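Uncharacterized protein (Pseudomonas protegens, PDB 4KT3) acts as a type VI secretion effector, a peptidoglycan glycoside hydrolase of the glucosaminidase family, here in complex with its immunity protein. Local coordinates at residues N34-T39 against Y72-I77; T39-Y44 against I169-R174. All coordinates share one frame; numbering follows the deposited sequence.

Interaction 1 (N34-T39 against Y72-I77)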
# COMPACT_ATOMS: atom_id res chain seq x y z
N ASN A 34 -13.37 -4.12 3.34
CA ASN A 34 -12.15 -3.42 3.71
C ASN A 34 -12.51 -1.96 3.92
O ASN A 34 -12.52 -1.16 2.98
CB ASN A 34 -11.10 -3.57 2.61
CG ASN A 34 -9.78 -2.92 2.95
OD1 ASN A 34 -9.71 -2.05 3.82
ND2 ASN A 34 -8.71 -3.35 2.27
N ILE A 35 -12.82 -1.61 5.16
CA ILE A 35 -13.37 -0.29 5.45
C ILE A 35 -12.37 0.84 5.14
O ILE A 35 -12.74 1.88 4.57
CB ILE A 35 -13.89 -0.21 6.91
CG1 ILE A 35 -14.95 -1.29 7.18
CG2 ILE A 35 -14.47 1.16 7.19
CD1 ILE A 35 -16.09 -1.38 6.15
N SER A 36 -11.11 0.63 5.49
CA SER A 36 -10.07 1.61 5.20
C SER A 36 -10.06 1.94 3.71
O SER A 36 -10.01 3.12 3.31
CB SER A 36 -8.71 1.05 5.61
OG SER A 36 -7.66 1.96 5.34
N ALA A 37 -10.03 0.89 2.89
CA ALA A 37 -9.97 1.10 1.44
C ALA A 37 -11.23 1.79 0.89
O ALA A 37 -11.14 2.70 0.06
CB ALA A 37 -9.73 -0.23 0.73
N VAL A 38 -12.40 1.38 1.35
CA VAL A 38 -13.66 1.98 0.90
C VAL A 38 -13.70 3.45 1.31
O VAL A 38 -14.12 4.30 0.53
CB VAL A 38 -14.89 1.22 1.47
CG1 VAL A 38 -16.19 2.00 1.23
CG2 VAL A 38 -14.99 -0.17 0.84
N THR A 39 -13.26 3.75 2.52
CA THR A 39 -13.25 5.12 3.01
C THR A 39 -12.40 6.02 2.08
O THR A 39 -12.81 7.11 1.72
CB THR A 39 -12.71 5.15 4.46
OG1 THR A 39 -13.62 4.44 5.32
CG2 THR A 39 -12.55 6.57 4.98
N TYR A 72 -3.97 3.45 0.38
CA TYR A 72 -5.35 3.86 0.57
C TYR A 72 -5.43 4.96 1.62
O TYR A 72 -6.28 4.95 2.52
CB TYR A 72 -6.23 2.66 0.91
CG TYR A 72 -6.59 1.77 -0.27
CD1 TYR A 72 -7.74 2.01 -1.01
CD2 TYR A 72 -5.80 0.68 -0.64
CE1 TYR A 72 -8.10 1.20 -2.08
CE2 TYR A 72 -6.15 -0.14 -1.73
CZ TYR A 72 -7.31 0.12 -2.42
OH TYR A 72 -7.73 -0.66 -3.48
N GLY A 73 -4.52 5.92 1.50
CA GLY A 73 -4.56 7.12 2.32
C GLY A 73 -3.99 6.95 3.72
O GLY A 73 -4.08 7.88 4.53
N THR A 74 -3.40 5.80 4.01
CA THR A 74 -2.88 5.54 5.36
C THR A 74 -1.39 5.84 5.54
O THR A 74 -0.91 5.91 6.67
CB THR A 74 -3.19 4.11 5.84
OG1 THR A 74 -2.45 3.14 5.08
CG2 THR A 74 -4.68 3.83 5.74
N GLY A 75 -0.66 6.03 4.44
CA GLY A 75 0.76 6.32 4.55
C GLY A 75 1.02 7.72 5.06
O GLY A 75 0.21 8.63 4.85
N ARG A 76 2.18 7.91 5.70
CA ARG A 76 2.54 9.19 6.29
C ARG A 76 2.70 10.31 5.26
O ARG A 76 2.29 11.44 5.50
CB ARG A 76 3.85 9.04 7.07
CG ARG A 76 4.20 10.26 7.89
CD ARG A 76 5.62 10.17 8.43
NE ARG A 76 6.62 10.32 7.37
CZ ARG A 76 7.00 11.48 6.84
NH1 ARG A 76 6.45 12.62 7.25
NH2 ARG A 76 7.92 11.51 5.89
N ILE A 77 3.31 10.01 4.12
CA ILE A 77 3.52 11.04 3.11
C ILE A 77 2.18 11.61 2.64
O ILE A 77 2.05 12.81 2.37
CB ILE A 77 4.38 10.46 1.94
CG1 ILE A 77 5.83 10.27 2.43
CG2 ILE A 77 4.32 11.33 0.71
CD1 ILE A 77 6.64 9.32 1.57
O HOH W 1 -8.42 5.25 4.19

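Interaction 2 (T39-Y44 against I169-R174)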
# COMPACT_ATOMS: atom_id res chain seq x y z
N THR A 39 -13.26 3.75 2.52
CA THR A 39 -13.25 5.12 3.01
C THR A 39 -12.40 6.02 2.08
O THR A 39 -12.81 7.11 1.72
CB THR A 39 -12.71 5.15 4.46
OG1 THR A 39 -13.62 4.44 5.32
CG2 THR A 39 -12.55 6.57 4.98
N PHE A 40 -11.23 5.54 1.70
CA PHE A 40 -10.36 6.28 0.81
C PHE A 40 -11.01 6.52 -0.54
O PHE A 40 -11.02 7.66 -1.07
CB PHE A 40 -9.05 5.51 0.63
CG PHE A 40 -8.11 6.15 -0.36
CD1 PHE A 40 -7.36 7.25 0.01
CD2 PHE A 40 -8.00 5.66 -1.64
CE1 PHE A 40 -6.48 7.85 -0.88
CE2 PHE A 40 -7.13 6.26 -2.55
CZ PHE A 40 -6.37 7.35 -2.17
N VAL A 41 -11.56 5.47 -1.12
CA VAL A 41 -12.16 5.58 -2.44
C VAL A 41 -13.36 6.54 -2.41
O VAL A 41 -13.50 7.43 -3.26
CB VAL A 41 -12.52 4.19 -2.97
CG1 VAL A 41 -13.43 4.28 -4.21
CG2 VAL A 41 -11.23 3.40 -3.27
N SER A 42 -14.22 6.40 -1.40
CA SER A 42 -15.38 7.28 -1.27
C SER A 42 -14.95 8.73 -1.08
O SER A 42 -15.59 9.64 -1.60
CB SER A 42 -16.25 6.86 -0.11
OG SER A 42 -16.86 5.62 -0.41
N LYS A 43 -13.85 8.95 -0.36
CA LYS A 43 -13.43 10.30 -0.04
C LYS A 43 -12.98 11.06 -1.28
O LYS A 43 -13.24 12.25 -1.40
CB LYS A 43 -12.28 10.28 0.96
CG LYS A 43 -11.78 11.67 1.37
CD LYS A 43 -10.89 11.58 2.60
CE LYS A 43 -10.49 12.94 3.08
NZ LYS A 43 -9.48 12.86 4.17
N TYR A 44 -12.26 10.39 -2.19
CA TYR A 44 -11.55 11.09 -3.25
C TYR A 44 -11.98 10.78 -4.67
O TYR A 44 -11.48 11.39 -5.62
CB TYR A 44 -10.05 10.83 -3.13
CG TYR A 44 -9.42 11.42 -1.90
CD1 TYR A 44 -9.39 12.80 -1.71
CD2 TYR A 44 -8.81 10.61 -0.95
CE1 TYR A 44 -8.79 13.34 -0.58
CE2 TYR A 44 -8.22 11.15 0.18
CZ TYR A 44 -8.20 12.51 0.35
OH TYR A 44 -7.60 13.03 1.48
N ILE A 169 -8.62 -2.21 -10.74
CA ILE A 169 -9.87 -2.95 -10.84
C ILE A 169 -10.58 -3.01 -9.48
O ILE A 169 -11.81 -2.88 -9.40
CB ILE A 169 -9.63 -4.35 -11.42
CG1 ILE A 169 -9.17 -4.22 -12.88
CG2 ILE A 169 -10.90 -5.20 -11.35
CD1 ILE A 169 -8.54 -5.48 -13.45
N ALA A 170 -9.80 -3.18 -8.42
CA ALA A 170 -10.36 -3.20 -7.07
C ALA A 170 -10.97 -1.85 -6.71
O ALA A 170 -12.05 -1.79 -6.12
CB ALA A 170 -9.29 -3.60 -6.05
N VAL A 171 -10.28 -0.78 -7.05
CA VAL A 171 -10.80 0.57 -6.84
C VAL A 171 -12.11 0.77 -7.60
O VAL A 171 -13.07 1.31 -7.05
CB VAL A 171 -9.74 1.65 -7.18
CG1 VAL A 171 -10.36 3.04 -7.37
CG2 VAL A 171 -8.70 1.70 -6.08
N ARG A 172 -12.16 0.35 -8.86
CA ARG A 172 -13.39 0.44 -9.64
C ARG A 172 -14.55 -0.20 -8.89
O ARG A 172 -15.64 0.36 -8.83
CB ARG A 172 -13.23 -0.21 -11.01
CG ARG A 172 -14.39 0.05 -11.97
CD ARG A 172 -14.33 -0.86 -13.21
NE ARG A 172 -13.07 -0.71 -13.93
CZ ARG A 172 -12.39 -1.70 -14.49
NH1 ARG A 172 -12.84 -2.95 -14.44
NH2 ARG A 172 -11.25 -1.44 -15.12
N GLY A 173 -14.30 -1.38 -8.31
CA GLY A 173 -15.33 -2.07 -7.55
C GLY A 173 -15.68 -1.35 -6.26
O GLY A 173 -16.84 -1.29 -5.87
N ARG A 174 -14.67 -0.83 -5.57
CA ARG A 174 -14.90 -0.15 -4.30
C ARG A 174 -15.66 1.17 -4.46
O ARG A 174 -16.27 1.66 -3.51
CB ARG A 174 -13.57 0.05 -3.56
CG ARG A 174 -13.06 -1.27 -3.01
CD ARG A 174 -11.81 -1.18 -2.16
NE ARG A 174 -11.70 -2.44 -1.41
CZ ARG A 174 -10.63 -3.25 -1.36
NH1 ARG A 174 -9.50 -2.96 -1.99
NH2 ARG A 174 -10.71 -4.36 -0.65
O HOH W 2 -16.97 4.53 -2.87

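Interaction 1 (N34-T39 against Y72-I77)
A single water ties the backbones of Ser36 and Tyr72 together: it donates to Tyr72 O at 2.7 Å and to Ser36 O at 2.8 Å. The two carbonyl oxygens lie 4.2 Å apart, so the two backbones, both offering acceptors here, are joined through this water. Beside this bridge the contact is apolar. Ala37 CB lies over one face of the Tyr72 ring, 3.7 Å from its centroid and 21° off the ring normal, a CH-pi contact displaced toward the CD1-CE1 rim. The alanine backbone presses on the same rim, with Ala37 CA 3.4 Å from Tyr72 CD1. Tyr72 reaches this position with CG anti to its own carbonyl carbon (chi1 -77°), which lays the ring along the first turn of helix 35-54. Tyr72 belongs to the link between helices 59-70 and 76-81 of the lysozyme-like helical domain. In relatives of this clan the catalytic glutamate lies near the end of the helix that precedes such a link, so the contact probably borders the active-site region. Further along the link, the methyl Thr74 CG2 meets Ser36 OG at 3.5 Å, while Thr74 OG1 turns to another partner, Gln71 O. The helix start that carries Ala37 is fixed by an N-cap: Ala37 N donates to Asn34 OD1 at 3.1 Å in a nearly straight bond of 168°, approaching from well above the carbonyl plane. Asn34 OD1 also takes a hydrogen bond from His59 NE2 of the immunity lipoprotein chain, so one amide oxygen serves both the helix cap and the interface. Thr74 is bound by the lipoprotein as well, through its backbone.

Interaction 2 (T39-Y44 against I169-R174)
Val41, on the second turn of helix 35-54, faces the last turn of helix 160-174, and the backbones come nearest at Val41 CA and Arg174 CA, 6.6 Å apart. The two methyls of Val41 divide the work. CG1, set anti to the backbone N (chi1 167°), reaches the end of the partner helix and touches Arg174 C at 3.8 Å. CG2 meets both Val171 CG2 and Arg174 CB, each at 4.1 Å, so this methyl bears on two side chains that lie one turn apart on the same helix. The valines meet obliquely, whereas Val41 and the arginine chain run at about a right angle. Only the root of Arg174 joins this packing: extended from CG to NE, the chain carries its guanidinium away, where NE donates to Leu31 O. At the polar margin, a water donates to Arg174 O at 3.0 Å and lies 2.7 Å from Ser42 OG, joining the carbonyl of the last helical residue to the neighbouring helix. Met175 also packs on Val41, and Leu63 of helix 59-70 touches Val171. The disulfide Cys32-Cys177 joins the chain just before the first helix to the segment following the last, consistent with the close approach of these helices. The arrangement is buried helix-to-helix packing between the first and last helices of a mostly helical, lysozyme-like domain.

The two contacts share Thr39 and lie on successive turns of helix 35-54, with centres about 10 Å apart; their segments alternate along the chain. Arg174 of interaction 2 reaches back to interaction 1: its NH1 makes a probable hydrogen bond to Tyr72 OH at 3.3 Å, and its NH2 packs 3.4 Å from Asn34 CB. In addition, Phe40 CD1 lies 3.4 Å from Tyr72 C, bringing the first helix against the link 72-77. Helix 35-54 is thus held by both that link and the C-terminal helix. The immunity lipoprotein touches both contacts, at Asn34, Tyr72 and Thr74 of interaction 1 and at Arg174 of interaction 2, where its Gly132 packs.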